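PDB 3K1T: glutamate--cysteine ligase GshA from Methylobacillus flagellatus KT, which probably acts as a ligase that joins glutamate to cysteine, as expected of its glutamate--cysteine ligase family. Local coordinates for residues A84-K90 with M349-V353; P43-D49 with D61-P66; C80-M85 with I121-A125; L98-N104 with A173-D179; A214-V218 with L411-A415. One frame throughout, in Å; residues are numbered along the deposited sequence.

Contacts 1, 2 and 3 touch one another, contact 4 touches 2 and 3, and contact 5 touches 1 and 2. Contacts 1 and 3 use successive, overlapping turns of helix 77-91, share Ala84 and Met85, and lie about 8 Å apart, centre to centre, where the second subunit packs. Contact 2, the hairpin 45-52/57-63, stands near the middle of the chain and shares its antiparallel sheet with contact 1. Its Tyr45 and Pro66 bond to the mixed sheet of contact 4, about 14 Å away between centres. Contact 5 closes last in sequence and adds helix 398-421 to the hairpin; its centre lies about 25 Å from that of contact 4. The hairpin thus ties both sheets and this helix together.

Contact 1 (A84-K90 with M349-V353); sequences AMVAVEK and MDHFV
Val86 meets the Phe352 ring at its edge, CG1 lying near the ring plane 4.0 Å from CE2, while His351 CD2 sits over one face of that ring. The His351 imidazole has Asp350 OD2 over one face, is stacked with Trp37, and is approached obliquely by Lys90, whose NZ lies 3.0 Å from CE1. Its NE2 is hydrogen-bonded to Glu89 of the second subunit. Lys90 runs out fully extended and crosses the Asp350 side chain at about a right angle. Its NZ forms a salt bridge with Asp350 OD2 at 2.6 Å, arriving on the syn side and 27° out of the carboxylate plane. Asp350 reaches the helix because its CG stands anti to the backbone N (chi1 -172°), and OD2 also lies 3.5 Å from Val86 CG1. A type II' turn from Met349 to Phe352 presents these groups, with Asp350 at a positive phi of 50°. Deeper in, the selenomethionine Met349 bends at its third torsion and lays CE against Ala84 CB at 3.8 Å; Ala87 CB packs under the turn. Asp350 is buried, and Lys90 supplies the matching charge. The two carboxylates near His351, one over its face and one from the second subunit, would probably favour its protonated form, whereas the nearby Lys90 ammonium would work against it.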
# COMPACT_ATOMS: atom_id res chain seq x y z
N ALA A 84 -0.73 4.32 -5.19
CA ALA A 84 -1.30 4.90 -6.41
C ALA A 84 -2.55 4.10 -6.82
O ALA A 84 -3.54 4.68 -7.22
CB ALA A 84 -0.28 4.89 -7.56
N MSE A 85 -2.51 2.78 -6.69
CA MSE A 85 -3.72 1.98 -6.94
C MSE A 85 -4.90 2.31 -6.03
O MSE A 85 -6.04 2.41 -6.49
CB MSE A 85 -3.45 0.47 -6.87
CG MSE A 85 -2.68 -0.00 -8.04
SE MSE A 85 -2.22 -1.91 -7.82
CE MSE A 85 -2.15 -2.36 -9.75
N VAL A 86 -4.63 2.52 -4.76
CA VAL A 86 -5.66 3.00 -3.82
C VAL A 86 -6.23 4.34 -4.28
O VAL A 86 -7.43 4.53 -4.32
CB VAL A 86 -5.08 3.11 -2.38
CG1 VAL A 86 -6.10 3.77 -1.41
CG2 VAL A 86 -4.67 1.71 -1.87
N ALA A 87 -5.35 5.29 -4.63
CA ALA A 87 -5.77 6.60 -5.12
C ALA A 87 -6.67 6.47 -6.36
O ALA A 87 -7.74 7.09 -6.42
CB ALA A 87 -4.56 7.50 -5.45
N VAL A 88 -6.26 5.67 -7.33
CA VAL A 88 -7.10 5.39 -8.50
C VAL A 88 -8.48 4.85 -8.10
O VAL A 88 -9.51 5.30 -8.63
CB VAL A 88 -6.40 4.43 -9.45
CG1 VAL A 88 -7.39 3.87 -10.55
CG2 VAL A 88 -5.16 5.12 -10.06
N GLU A 89 -8.53 3.87 -7.20
CA GLU A 89 -9.79 3.30 -6.76
C GLU A 89 -10.71 4.28 -6.03
O GLU A 89 -11.92 4.11 -6.09
CB GLU A 89 -9.56 2.10 -5.83
CG GLU A 89 -8.94 0.91 -6.52
CD GLU A 89 -8.49 -0.17 -5.53
OE1 GLU A 89 -9.05 -0.19 -4.40
OE2 GLU A 89 -7.59 -0.96 -5.89
N LYS A 90 -10.17 5.29 -5.35
CA LYS A 90 -10.98 6.28 -4.63
C LYS A 90 -11.37 7.45 -5.51
O LYS A 90 -12.49 7.96 -5.38
CB LYS A 90 -10.22 6.85 -3.41
CG LYS A 90 -10.13 5.84 -2.29
CD LYS A 90 -9.41 6.36 -1.09
CE LYS A 90 -9.28 5.23 -0.08
NZ LYS A 90 -8.40 5.59 1.01
N MSE A 349 0.58 9.52 -1.45
CA MSE A 349 -0.44 9.22 -2.46
C MSE A 349 -1.67 8.70 -1.73
O MSE A 349 -1.55 7.92 -0.76
CB MSE A 349 0.10 8.23 -3.50
CG MSE A 349 1.34 8.79 -4.16
SE MSE A 349 1.89 7.71 -5.73
CE MSE A 349 0.65 8.56 -6.95
N ASP A 350 -2.84 9.19 -2.11
CA ASP A 350 -4.04 9.06 -1.25
C ASP A 350 -3.59 9.55 0.15
O ASP A 350 -2.82 10.53 0.23
CB ASP A 350 -4.62 7.63 -1.25
CG ASP A 350 -5.96 7.55 -0.51
OD1 ASP A 350 -6.84 8.32 -0.83
OD2 ASP A 350 -6.13 6.75 0.41
N HIS A 351 -3.99 8.89 1.24
CA HIS A 351 -3.56 9.39 2.56
C HIS A 351 -2.37 8.60 3.14
O HIS A 351 -2.19 8.57 4.36
CB HIS A 351 -4.73 9.43 3.55
CG HIS A 351 -5.46 8.12 3.71
ND1 HIS A 351 -6.75 7.92 3.25
CD2 HIS A 351 -5.09 6.96 4.30
CE1 HIS A 351 -7.14 6.69 3.56
NE2 HIS A 351 -6.15 6.09 4.20
N PHE A 352 -1.57 7.97 2.28
CA PHE A 352 -0.45 7.13 2.71
C PHE A 352 0.88 7.80 2.42
O PHE A 352 1.10 8.33 1.32
CB PHE A 352 -0.51 5.77 2.01
CG PHE A 352 -1.70 4.97 2.41
CD1 PHE A 352 -1.83 4.52 3.74
CD2 PHE A 352 -2.70 4.72 1.54
CE1 PHE A 352 -2.95 3.79 4.13
CE2 PHE A 352 -3.85 4.01 1.94
CZ PHE A 352 -3.97 3.57 3.24
N VAL A 353 1.77 7.76 3.41
CA VAL A 353 3.13 8.24 3.20
C VAL A 353 3.93 7.20 2.41
O VAL A 353 4.03 6.04 2.82
CB VAL A 353 3.83 8.54 4.53
CG1 VAL A 353 5.28 8.98 4.28
CG2 VAL A 353 3.00 9.58 5.38

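Contact 2 (P43-D49 with D61-P66); sequences PFYASVD and DTNLFP. With SO4 (sulfate ion), chain B.
Ser47 OG is gripped by two partners beside Asn63, whose CB it touches at 3.5 Å: it donates to sulfate O2 at 2.8 Å and accepts from water 2 at 3.0 Å. Asn63 reaches the same sulfate with its ND2, 3.0 Å from O3 and nearly straight at 172°. Its OD1 turns the other way and accepts from Phe65 N, which stands above the carbonyl plane; this Asx turn steers the chain out of the strand. Ser47 and Asn63 are an antiparallel hydrogen-bonded pair with both N-H...O bonds made, and Asp49 N adds a third bond to Asp61 O. Between them Val48 and Thr62 form a non-hydrogen-bonded pair, side by side on the other face of the hairpin. Beyond the turn Pro66 lays CD over one face of the Tyr45 ring, 3.8 Å from the centroid and 17° off its normal, a CH-pi contact; Phe44 CD2 lies over the opposite face. Tyr45 OH itself bonds to Leu176 O. Leu64 CD2 fills in between Pro43 CG (3.8 Å) and Ala46 CB. Asp49 and Asp61 place their OD2 atoms 4.3 Å apart, and Arg359 forms a salt bridge with Asp49. Arg359 and Gly67 N also hold the sulfate, which probably came from the crystallisation liquor. These donors create a site able to hold an anion, with the paired acids alongside.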
# COMPACT_ATOMS: atom_id res chain seq x y z
N PRO A 43 -6.19 14.02 -1.28
CA PRO A 43 -5.85 14.24 -2.68
C PRO A 43 -5.22 12.99 -3.29
O PRO A 43 -4.76 12.09 -2.57
CB PRO A 43 -4.75 15.34 -2.62
CG PRO A 43 -4.77 15.85 -1.26
CD PRO A 43 -5.34 14.81 -0.38
N PHE A 44 -5.15 12.96 -4.62
CA PHE A 44 -4.51 11.87 -5.36
C PHE A 44 -3.04 11.72 -4.93
O PHE A 44 -2.55 10.61 -4.69
CB PHE A 44 -4.62 12.13 -6.90
CG PHE A 44 -4.15 10.99 -7.74
CD1 PHE A 44 -5.04 10.00 -8.13
CD2 PHE A 44 -2.82 10.90 -8.14
CE1 PHE A 44 -4.62 8.91 -8.86
CE2 PHE A 44 -2.39 9.81 -8.90
CZ PHE A 44 -3.30 8.81 -9.26
N TYR A 45 -2.34 12.87 -4.87
CA TYR A 45 -0.95 12.94 -4.46
C TYR A 45 -0.61 14.30 -3.86
O TYR A 45 -1.36 15.27 -4.02
CB TYR A 45 0.03 12.51 -5.57
CG TYR A 45 0.08 13.31 -6.87
CD1 TYR A 45 -0.64 14.49 -7.08
CD2 TYR A 45 0.86 12.83 -7.92
CE1 TYR A 45 -0.59 15.18 -8.32
CE2 TYR A 45 0.95 13.51 -9.13
CZ TYR A 45 0.24 14.69 -9.34
OH TYR A 45 0.37 15.33 -10.56
N ALA A 46 0.52 14.35 -3.14
CA ALA A 46 0.95 15.58 -2.48
C ALA A 46 2.35 15.43 -1.92
O ALA A 46 2.81 14.31 -1.63
CB ALA A 46 -0.03 15.93 -1.33
N SER A 47 3.01 16.56 -1.73
CA SER A 47 4.26 16.58 -0.97
C SER A 47 4.23 17.71 0.05
O SER A 47 3.60 18.77 -0.19
CB SER A 47 5.48 16.72 -1.88
OG SER A 47 5.53 17.95 -2.54
N VAL A 48 4.85 17.47 1.20
CA VAL A 48 4.90 18.47 2.24
C VAL A 48 6.35 18.65 2.70
O VAL A 48 7.01 17.66 3.04
CB VAL A 48 4.00 18.09 3.46
CG1 VAL A 48 4.19 19.08 4.63
CG2 VAL A 48 2.52 18.04 3.04
N ASP A 49 6.82 19.90 2.66
CA ASP A 49 8.13 20.30 3.15
C ASP A 49 8.02 20.56 4.66
O ASP A 49 7.14 21.34 5.08
CB ASP A 49 8.59 21.62 2.54
CG ASP A 49 8.88 21.54 1.03
OD1 ASP A 49 8.67 20.49 0.41
OD2 ASP A 49 9.35 22.57 0.47
N ASP A 61 5.52 24.10 3.48
CA ASP A 61 4.93 24.15 2.13
C ASP A 61 4.16 22.85 1.86
O ASP A 61 4.63 21.74 2.24
CB ASP A 61 6.03 24.28 1.05
CG ASP A 61 5.46 24.30 -0.39
OD1 ASP A 61 5.03 25.40 -0.76
OD2 ASP A 61 5.44 23.24 -1.12
N THR A 62 3.01 22.98 1.22
CA THR A 62 2.21 21.84 0.78
C THR A 62 2.03 21.99 -0.73
O THR A 62 1.61 23.08 -1.22
CB THR A 62 0.85 21.80 1.45
OG1 THR A 62 1.05 21.72 2.87
CG2 THR A 62 0.03 20.56 1.00
N ASN A 63 2.39 20.95 -1.47
CA ASN A 63 2.30 20.98 -2.92
C ASN A 63 1.36 19.86 -3.39
O ASN A 63 1.63 18.69 -3.20
CB ASN A 63 3.71 20.83 -3.48
CG ASN A 63 3.78 20.98 -5.03
OD1 ASN A 63 2.78 21.23 -5.71
ND2 ASN A 63 4.99 20.81 -5.56
N LEU A 64 0.27 20.22 -4.04
CA LEU A 64 -0.67 19.22 -4.60
C LEU A 64 -0.32 18.77 -6.01
O LEU A 64 -1.07 17.99 -6.63
CB LEU A 64 -2.09 19.79 -4.57
CG LEU A 64 -2.65 20.10 -3.19
CD1 LEU A 64 -4.05 20.70 -3.34
CD2 LEU A 64 -2.64 18.87 -2.30
N PHE A 65 0.84 19.22 -6.49
CA PHE A 65 1.39 18.86 -7.81
C PHE A 65 2.89 18.51 -7.70
O PHE A 65 3.75 19.16 -8.30
CB PHE A 65 1.17 20.03 -8.79
CG PHE A 65 -0.14 20.72 -8.62
CD1 PHE A 65 -0.29 21.74 -7.66
CD2 PHE A 65 -1.24 20.38 -9.42
CE1 PHE A 65 -1.50 22.39 -7.49
CE2 PHE A 65 -2.47 21.03 -9.26
CZ PHE A 65 -2.61 22.02 -8.28
N PRO A 66 3.22 17.46 -6.92
CA PRO A 66 4.63 17.20 -6.62
C PRO A 66 5.44 16.90 -7.87
O PRO A 66 4.97 16.17 -8.75
CB PRO A 66 4.60 16.00 -5.65
CG PRO A 66 3.20 15.56 -5.56
CD PRO A 66 2.30 16.54 -6.21
S SO4 B . 8.08 19.08 -4.78
O1 SO4 B . 9.50 18.96 -4.54
O2 SO4 B . 7.66 17.80 -4.31
O3 SO4 B . 7.48 20.12 -3.99
O4 SO4 B . 7.80 19.27 -6.22
O HOH W 1 -3.12 16.56 -5.64
O HOH W 2 6.29 20.41 -0.98

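Contact 3 (C80-M85 with I121-A125); sequences CIQAAM and ILRQA. With SO4 (sulfate ion), chain D.
Cys80 opens the contact lightly, its CB facing Ile121 CD1 at 4.4 Å. One residue on, Ile81 crosses the Gln124 side chain obliquely: CD1 touches Gln124 CB at 3.5 Å, and CG2, placed beside its own carbonyl carbon by a chi1 of -64°, comes 3.6 Å from Gln124 O. An alanine here would remove both branches and would probably uncover the aliphatic part of Gln124, opening a gap between the helices. Helix 109-124, which Ile81 meets near its C-terminal end, is the connection of a beta-alpha-beta crossover between the parallel strands 97-102 and 128-133, and helix 77-91 packs beside it. On a different side of that helix Arg123 extends to a sulfate, probably from the crystallisation liquor, and holds O3 and O4 with the one nitrogen NH1; His120 binds the same ion. Back on the first helix, Ala84 brings its small CB between Ile121 CG2 at 3.8 Å and Ala125 CB at 4.0 Å. Met85, a selenomethionine, then runs extended alongside the residue that follows the helix, CG resting 3.8 Å from Ala125 CB and CE 3.5 Å from Ala125 O, a carbonyl that also accepts a hydrogen bond from Arg34 of the second subunit.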
# COMPACT_ATOMS: atom_id res chain seq x y z
N CYS A 80 4.79 2.70 -3.44
CA CYS A 80 4.19 3.77 -4.26
C CYS A 80 3.14 3.28 -5.20
O CYS A 80 2.08 3.92 -5.37
CB CYS A 80 5.24 4.48 -5.13
SG CYS A 80 6.34 5.48 -4.27
N ILE A 81 3.41 2.18 -5.86
CA ILE A 81 2.47 1.58 -6.80
C ILE A 81 1.16 1.20 -6.09
O ILE A 81 0.04 1.49 -6.59
CB ILE A 81 3.08 0.37 -7.56
CG1 ILE A 81 4.26 0.85 -8.42
CG2 ILE A 81 1.98 -0.44 -8.36
CD1 ILE A 81 5.21 -0.27 -8.92
N GLN A 82 1.28 0.57 -4.92
CA GLN A 82 0.11 0.16 -4.18
C GLN A 82 -0.73 1.38 -3.75
O GLN A 82 -1.96 1.41 -3.91
CB GLN A 82 0.52 -0.66 -2.96
CG GLN A 82 -0.64 -1.29 -2.22
CD GLN A 82 -0.15 -2.09 -1.02
OE1 GLN A 82 0.19 -3.26 -1.15
NE2 GLN A 82 -0.12 -1.46 0.11
N ALA A 83 -0.05 2.43 -3.26
CA ALA A 83 -0.75 3.63 -2.85
C ALA A 83 -1.41 4.31 -4.05
O ALA A 83 -2.49 4.85 -3.96
CB ALA A 83 0.24 4.59 -2.12
N ALA A 84 -0.73 4.32 -5.19
CA ALA A 84 -1.30 4.90 -6.41
C ALA A 84 -2.55 4.10 -6.82
O ALA A 84 -3.54 4.68 -7.22
CB ALA A 84 -0.28 4.89 -7.56
N MSE A 85 -2.51 2.78 -6.69
CA MSE A 85 -3.72 1.98 -6.94
C MSE A 85 -4.90 2.31 -6.03
O MSE A 85 -6.04 2.41 -6.49
CB MSE A 85 -3.45 0.47 -6.87
CG MSE A 85 -2.68 -0.00 -8.04
SE MSE A 85 -2.22 -1.91 -7.82
CE MSE A 85 -2.15 -2.36 -9.75
N ILE A 121 5.11 4.98 -12.40
CA ILE A 121 4.23 4.58 -11.26
C ILE A 121 2.80 4.37 -11.70
O ILE A 121 2.15 3.38 -11.35
CB ILE A 121 4.30 5.60 -10.10
CG1 ILE A 121 5.68 5.60 -9.45
CG2 ILE A 121 3.17 5.34 -9.03
CD1 ILE A 121 5.97 6.96 -8.71
N LEU A 122 2.27 5.31 -12.48
CA LEU A 122 0.87 5.28 -12.90
C LEU A 122 0.60 4.10 -13.86
O LEU A 122 -0.46 3.49 -13.78
CB LEU A 122 0.49 6.61 -13.57
CG LEU A 122 0.55 7.86 -12.67
CD1 LEU A 122 0.47 9.14 -13.51
CD2 LEU A 122 -0.52 7.85 -11.61
N ARG A 123 1.55 3.77 -14.73
CA ARG A 123 1.44 2.60 -15.61
C ARG A 123 1.48 1.30 -14.80
O ARG A 123 0.73 0.34 -15.10
CB ARG A 123 2.56 2.58 -16.67
CG ARG A 123 2.30 3.67 -17.76
CD ARG A 123 3.37 3.69 -18.83
NE ARG A 123 3.02 4.71 -19.82
CZ ARG A 123 3.87 5.43 -20.54
NH1 ARG A 123 5.18 5.25 -20.42
NH2 ARG A 123 3.40 6.34 -21.41
N GLN A 124 2.39 1.23 -13.84
CA GLN A 124 2.45 0.06 -12.93
C GLN A 124 1.18 -0.10 -12.09
O GLN A 124 0.82 -1.21 -11.71
CB GLN A 124 3.68 0.11 -12.02
CG GLN A 124 5.06 0.09 -12.76
CD GLN A 124 5.51 -1.27 -13.17
OE1 GLN A 124 5.01 -1.85 -14.13
NE2 GLN A 124 6.46 -1.80 -12.44
N ALA A 125 0.46 1.00 -11.87
CA ALA A 125 -0.85 0.96 -11.23
C ALA A 125 -1.94 0.49 -12.16
O ALA A 125 -3.08 0.33 -11.74
CB ALA A 125 -1.20 2.36 -10.57
S SO4 D . 7.19 3.00 -18.22
O1 SO4 D . 8.61 3.11 -18.00
O2 SO4 D . 6.51 2.06 -17.30
O3 SO4 D . 6.77 4.37 -17.93
O4 SO4 D . 6.71 2.76 -19.58

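Contact 4 (L98-N104 with A173-D179); sequences LLLIPEN and AILLNND
Ile101 and Ile174 press together most firmly, CD1 of the first 3.5 Å from CG2 of the second, tighter than usual for carbons, their side chains crossing at a slant. On the other face of the sheet Leu98 CD2 lies 4.1 Å from Leu175 CB, under Leu122 of helix 109-124. The strands between these layers run parallel: Leu99 O accepts from Leu175 N at 2.8 Å, and Leu175 O in turn receives Ile101 N at 2.9 Å. Past the strand ends the packing gives way to polar groups, the Asn178 amide still buried, Glu103 and Asp179 partly exposed. Asn178 ND2 donates to Pro102 O at 3.1 Å with the carbonyl oxygen near its amide plane, and its OD1 accepts from Leu180 N. The Glu103 carboxylate stacks on that amide, planes 28° apart. Bent at chi2 (-67°), Glu103 turns its OE2 back to accept from Asp179 N at 2.9 Å, the N-H coming from above the carboxylate plane. Asp179 OD1, hydrogen-bonded to Ser181 OG, stands 3.8 Å from OE2, and water 3 lies within hydrogen-bonding distance of Glu103 OE1 and Asp179 OD1. Parallel strands covered on one face by helix 109-124, with polar residues gathered beyond their C-terminal ends, are typical of alpha/beta folds.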
# COMPACT_ATOMS: atom_id res chain seq x y z
N LEU A 98 -5.43 7.64 -18.53
CA LEU A 98 -5.18 8.88 -17.82
C LEU A 98 -4.32 9.79 -18.65
O LEU A 98 -3.25 9.37 -19.14
CB LEU A 98 -4.49 8.56 -16.50
CG LEU A 98 -4.35 9.69 -15.50
CD1 LEU A 98 -5.70 10.20 -14.98
CD2 LEU A 98 -3.46 9.18 -14.29
N LEU A 99 -4.78 11.03 -18.86
CA LEU A 99 -3.99 12.06 -19.51
C LEU A 99 -3.26 12.83 -18.43
O LEU A 99 -3.91 13.35 -17.51
CB LEU A 99 -4.90 13.03 -20.32
CG LEU A 99 -4.22 14.13 -21.13
CD1 LEU A 99 -3.49 13.54 -22.33
CD2 LEU A 99 -5.24 15.21 -21.61
N LEU A 100 -1.94 12.89 -18.54
CA LEU A 100 -1.09 13.61 -17.60
C LEU A 100 -0.64 14.92 -18.23
O LEU A 100 0.02 14.93 -19.26
CB LEU A 100 0.14 12.77 -17.21
CG LEU A 100 1.16 13.41 -16.23
CD1 LEU A 100 0.56 13.60 -14.83
CD2 LEU A 100 2.45 12.52 -16.15
N ILE A 101 -1.01 16.04 -17.61
CA ILE A 101 -0.57 17.37 -18.05
C ILE A 101 0.62 17.86 -17.20
O ILE A 101 0.47 18.13 -16.02
CB ILE A 101 -1.73 18.40 -18.03
CG1 ILE A 101 -2.91 17.88 -18.90
CG2 ILE A 101 -1.23 19.77 -18.51
CD1 ILE A 101 -4.10 18.79 -19.01
N PRO A 102 1.80 18.02 -17.80
CA PRO A 102 3.01 18.44 -17.08
C PRO A 102 3.11 19.96 -17.00
O PRO A 102 2.37 20.67 -17.70
CB PRO A 102 4.12 17.88 -17.94
CG PRO A 102 3.57 18.01 -19.34
CD PRO A 102 2.08 17.77 -19.22
N GLU A 103 4.00 20.44 -16.14
CA GLU A 103 4.41 21.84 -16.17
C GLU A 103 4.90 22.14 -17.60
O GLU A 103 5.29 21.23 -18.35
CB GLU A 103 5.53 22.11 -15.16
CG GLU A 103 5.11 22.20 -13.68
CD GLU A 103 4.24 23.45 -13.36
OE1 GLU A 103 4.17 24.37 -14.21
OE2 GLU A 103 3.60 23.48 -12.28
N ASN A 104 4.82 23.41 -18.01
CA ASN A 104 5.23 23.80 -19.37
C ASN A 104 6.76 23.69 -19.65
O ASN A 104 7.19 23.79 -20.81
CB ASN A 104 4.70 25.20 -19.73
CG ASN A 104 3.19 25.23 -20.02
OD1 ASN A 104 2.51 24.20 -20.04
ND2 ASN A 104 2.66 26.43 -20.29
N ALA A 173 -10.04 10.66 -17.22
CA ALA A 173 -9.69 11.71 -16.30
C ALA A 173 -8.36 12.33 -16.69
O ALA A 173 -7.61 11.78 -17.50
CB ALA A 173 -9.61 11.14 -14.88
N ILE A 174 -8.07 13.47 -16.08
CA ILE A 174 -6.89 14.27 -16.39
C ILE A 174 -6.15 14.56 -15.10
O ILE A 174 -6.71 15.18 -14.20
CB ILE A 174 -7.30 15.60 -17.04
CG1 ILE A 174 -8.07 15.32 -18.35
CG2 ILE A 174 -6.08 16.52 -17.29
CD1 ILE A 174 -8.90 16.53 -18.81
N LEU A 175 -4.90 14.14 -15.00
CA LEU A 175 -4.07 14.40 -13.84
C LEU A 175 -3.17 15.58 -14.10
O LEU A 175 -2.38 15.58 -15.04
CB LEU A 175 -3.23 13.16 -13.46
CG LEU A 175 -2.30 13.31 -12.25
CD1 LEU A 175 -3.12 13.55 -10.96
CD2 LEU A 175 -1.38 12.05 -12.05
N LEU A 176 -3.33 16.62 -13.29
CA LEU A 176 -2.45 17.77 -13.35
C LEU A 176 -1.15 17.55 -12.59
O LEU A 176 -1.15 17.29 -11.38
CB LEU A 176 -3.15 18.99 -12.76
CG LEU A 176 -4.45 19.41 -13.43
CD1 LEU A 176 -5.16 20.46 -12.54
CD2 LEU A 176 -4.14 19.93 -14.86
N ASN A 177 -0.02 17.69 -13.29
CA ASN A 177 1.29 17.85 -12.66
C ASN A 177 1.81 19.27 -12.94
O ASN A 177 3.01 19.51 -12.97
CB ASN A 177 2.27 16.78 -13.12
CG ASN A 177 3.46 16.64 -12.21
OD1 ASN A 177 4.61 16.87 -12.63
ND2 ASN A 177 3.20 16.27 -10.95
N ASN A 178 0.87 20.20 -13.13
CA ASN A 178 1.10 21.61 -13.47
C ASN A 178 0.19 22.37 -12.49
O ASN A 178 -1.02 22.11 -12.45
CB ASN A 178 0.64 21.82 -14.91
CG ASN A 178 0.79 23.25 -15.41
OD1 ASN A 178 0.55 24.22 -14.66
ND2 ASN A 178 1.21 23.39 -16.67
N ASP A 179 0.75 23.24 -11.66
CA ASP A 179 -0.03 23.83 -10.59
C ASP A 179 -0.98 24.96 -11.06
O ASP A 179 -1.79 25.45 -10.27
CB ASP A 179 0.86 24.30 -9.42
CG ASP A 179 1.70 25.50 -9.73
OD1 ASP A 179 1.50 26.19 -10.75
OD2 ASP A 179 2.61 25.73 -8.93
O HOH W 3 2.62 26.47 -13.42

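Contact 5 (A214-V218 with L411-A415); sequences AYDRV and LALLA
Tyr215 turns the edge of its ring to helix 398-421, with Ala415 CB near the ring plane and Leu411 CB 3.9 Å from CE1. A chi1 of -174° sets CG anti to the backbone N and swings the ring along the neighbouring helix, bringing CE1 within 3.8 Å of Ala412 N. Its hydroxyl goes elsewhere, to a hydrogen bond with Leu233 O. A leucine in its place would probably leave Leu233 O without this partner and the flank of Leu411 and Ala412 poorly filled. The segments belong to helices 210-226 and 398-421, packed as a helix-helix crossing; the axes of 214-218 and 411-415 cross at 124° and approach to 8.6 Å, a closeness made possible by alanines: Ala415 CB sits 3.5 Å from Tyr215 CA, and Ala214 CB is 3.5 Å from Ala415 O. Helix 398-421 in turn lies against the hairpin 45-52/57-63, where Ala412 meets Val48. Val218, one turn on from Ala214, forks over the second helix. Its CG1 branch slants across Leu411 to touch CD2 at 3.7 Å, while CG2 rests 3.8 Å from Ala415 CA and also reaches Leu414 CG. Leu411 and Leu414 both continue onto Trp32 of helix 26-40.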
# COMPACT_ATOMS: atom_id res chain seq x y z
N ALA A 214 -6.61 26.81 7.75
CA ALA A 214 -7.06 25.42 7.72
C ALA A 214 -6.11 24.55 8.57
O ALA A 214 -6.56 23.71 9.34
CB ALA A 214 -7.18 24.87 6.26
N TYR A 215 -4.80 24.79 8.46
CA TYR A 215 -3.83 24.06 9.27
C TYR A 215 -3.99 24.40 10.78
O TYR A 215 -3.98 23.51 11.61
CB TYR A 215 -2.41 24.28 8.76
CG TYR A 215 -1.39 23.43 9.49
CD1 TYR A 215 -1.40 22.04 9.36
CD2 TYR A 215 -0.44 24.00 10.32
CE1 TYR A 215 -0.48 21.25 10.04
CE2 TYR A 215 0.50 23.22 11.01
CZ TYR A 215 0.48 21.84 10.85
OH TYR A 215 1.38 21.06 11.55
N ASP A 216 -4.23 25.68 11.12
CA ASP A 216 -4.59 26.03 12.48
C ASP A 216 -5.73 25.18 13.03
O ASP A 216 -5.65 24.67 14.15
CB ASP A 216 -5.03 27.50 12.61
CG ASP A 216 -3.90 28.51 12.56
OD1 ASP A 216 -2.71 28.15 12.52
OD2 ASP A 216 -4.25 29.73 12.63
N ARG A 217 -6.81 25.05 12.27
CA ARG A 217 -7.97 24.27 12.69
C ARG A 217 -7.61 22.80 12.92
O ARG A 217 -8.05 22.20 13.87
CB ARG A 217 -9.09 24.34 11.64
CG ARG A 217 -9.77 25.71 11.60
CD ARG A 217 -10.42 25.93 10.22
NE ARG A 217 -11.50 24.98 9.92
CZ ARG A 217 -11.92 24.69 8.68
NH1 ARG A 217 -11.33 25.26 7.63
NH2 ARG A 217 -12.91 23.82 8.49
N VAL A 218 -6.82 22.21 12.02
CA VAL A 218 -6.37 20.81 12.20
C VAL A 218 -5.54 20.66 13.50
O VAL A 218 -5.77 19.75 14.31
CB VAL A 218 -5.57 20.30 10.98
CG1 VAL A 218 -4.79 18.98 11.32
CG2 VAL A 218 -6.52 20.09 9.75
N LEU A 411 -0.97 15.75 8.77
CA LEU A 411 -1.75 16.90 9.28
C LEU A 411 -1.84 17.99 8.23
O LEU A 411 -2.91 18.56 8.00
CB LEU A 411 -1.16 17.46 10.58
CG LEU A 411 -1.13 16.53 11.80
CD1 LEU A 411 -0.34 17.24 12.96
CD2 LEU A 411 -2.55 16.19 12.23
N ALA A 412 -0.71 18.29 7.59
CA ALA A 412 -0.68 19.30 6.51
C ALA A 412 -1.53 18.84 5.30
O ALA A 412 -2.22 19.63 4.67
CB ALA A 412 0.77 19.61 6.09
N LEU A 413 -1.46 17.55 4.96
CA LEU A 413 -2.33 16.98 3.92
C LEU A 413 -3.81 17.15 4.21
O LEU A 413 -4.60 17.56 3.34
CB LEU A 413 -2.01 15.49 3.70
CG LEU A 413 -2.71 14.83 2.52
CD1 LEU A 413 -2.01 15.29 1.25
CD2 LEU A 413 -2.67 13.27 2.63
N LEU A 414 -4.20 16.85 5.45
CA LEU A 414 -5.59 16.99 5.86
C LEU A 414 -6.05 18.46 5.75
O LEU A 414 -7.14 18.76 5.21
CB LEU A 414 -5.74 16.50 7.32
CG LEU A 414 -7.11 16.63 7.96
CD1 LEU A 414 -8.19 15.90 7.10
CD2 LEU A 414 -7.09 16.06 9.40
N ALA A 415 -5.19 19.37 6.19
CA ALA A 415 -5.51 20.77 6.10
C ALA A 415 -5.73 21.22 4.64
O ALA A 415 -6.69 21.97 4.36
CB ALA A 415 -4.39 21.64 6.77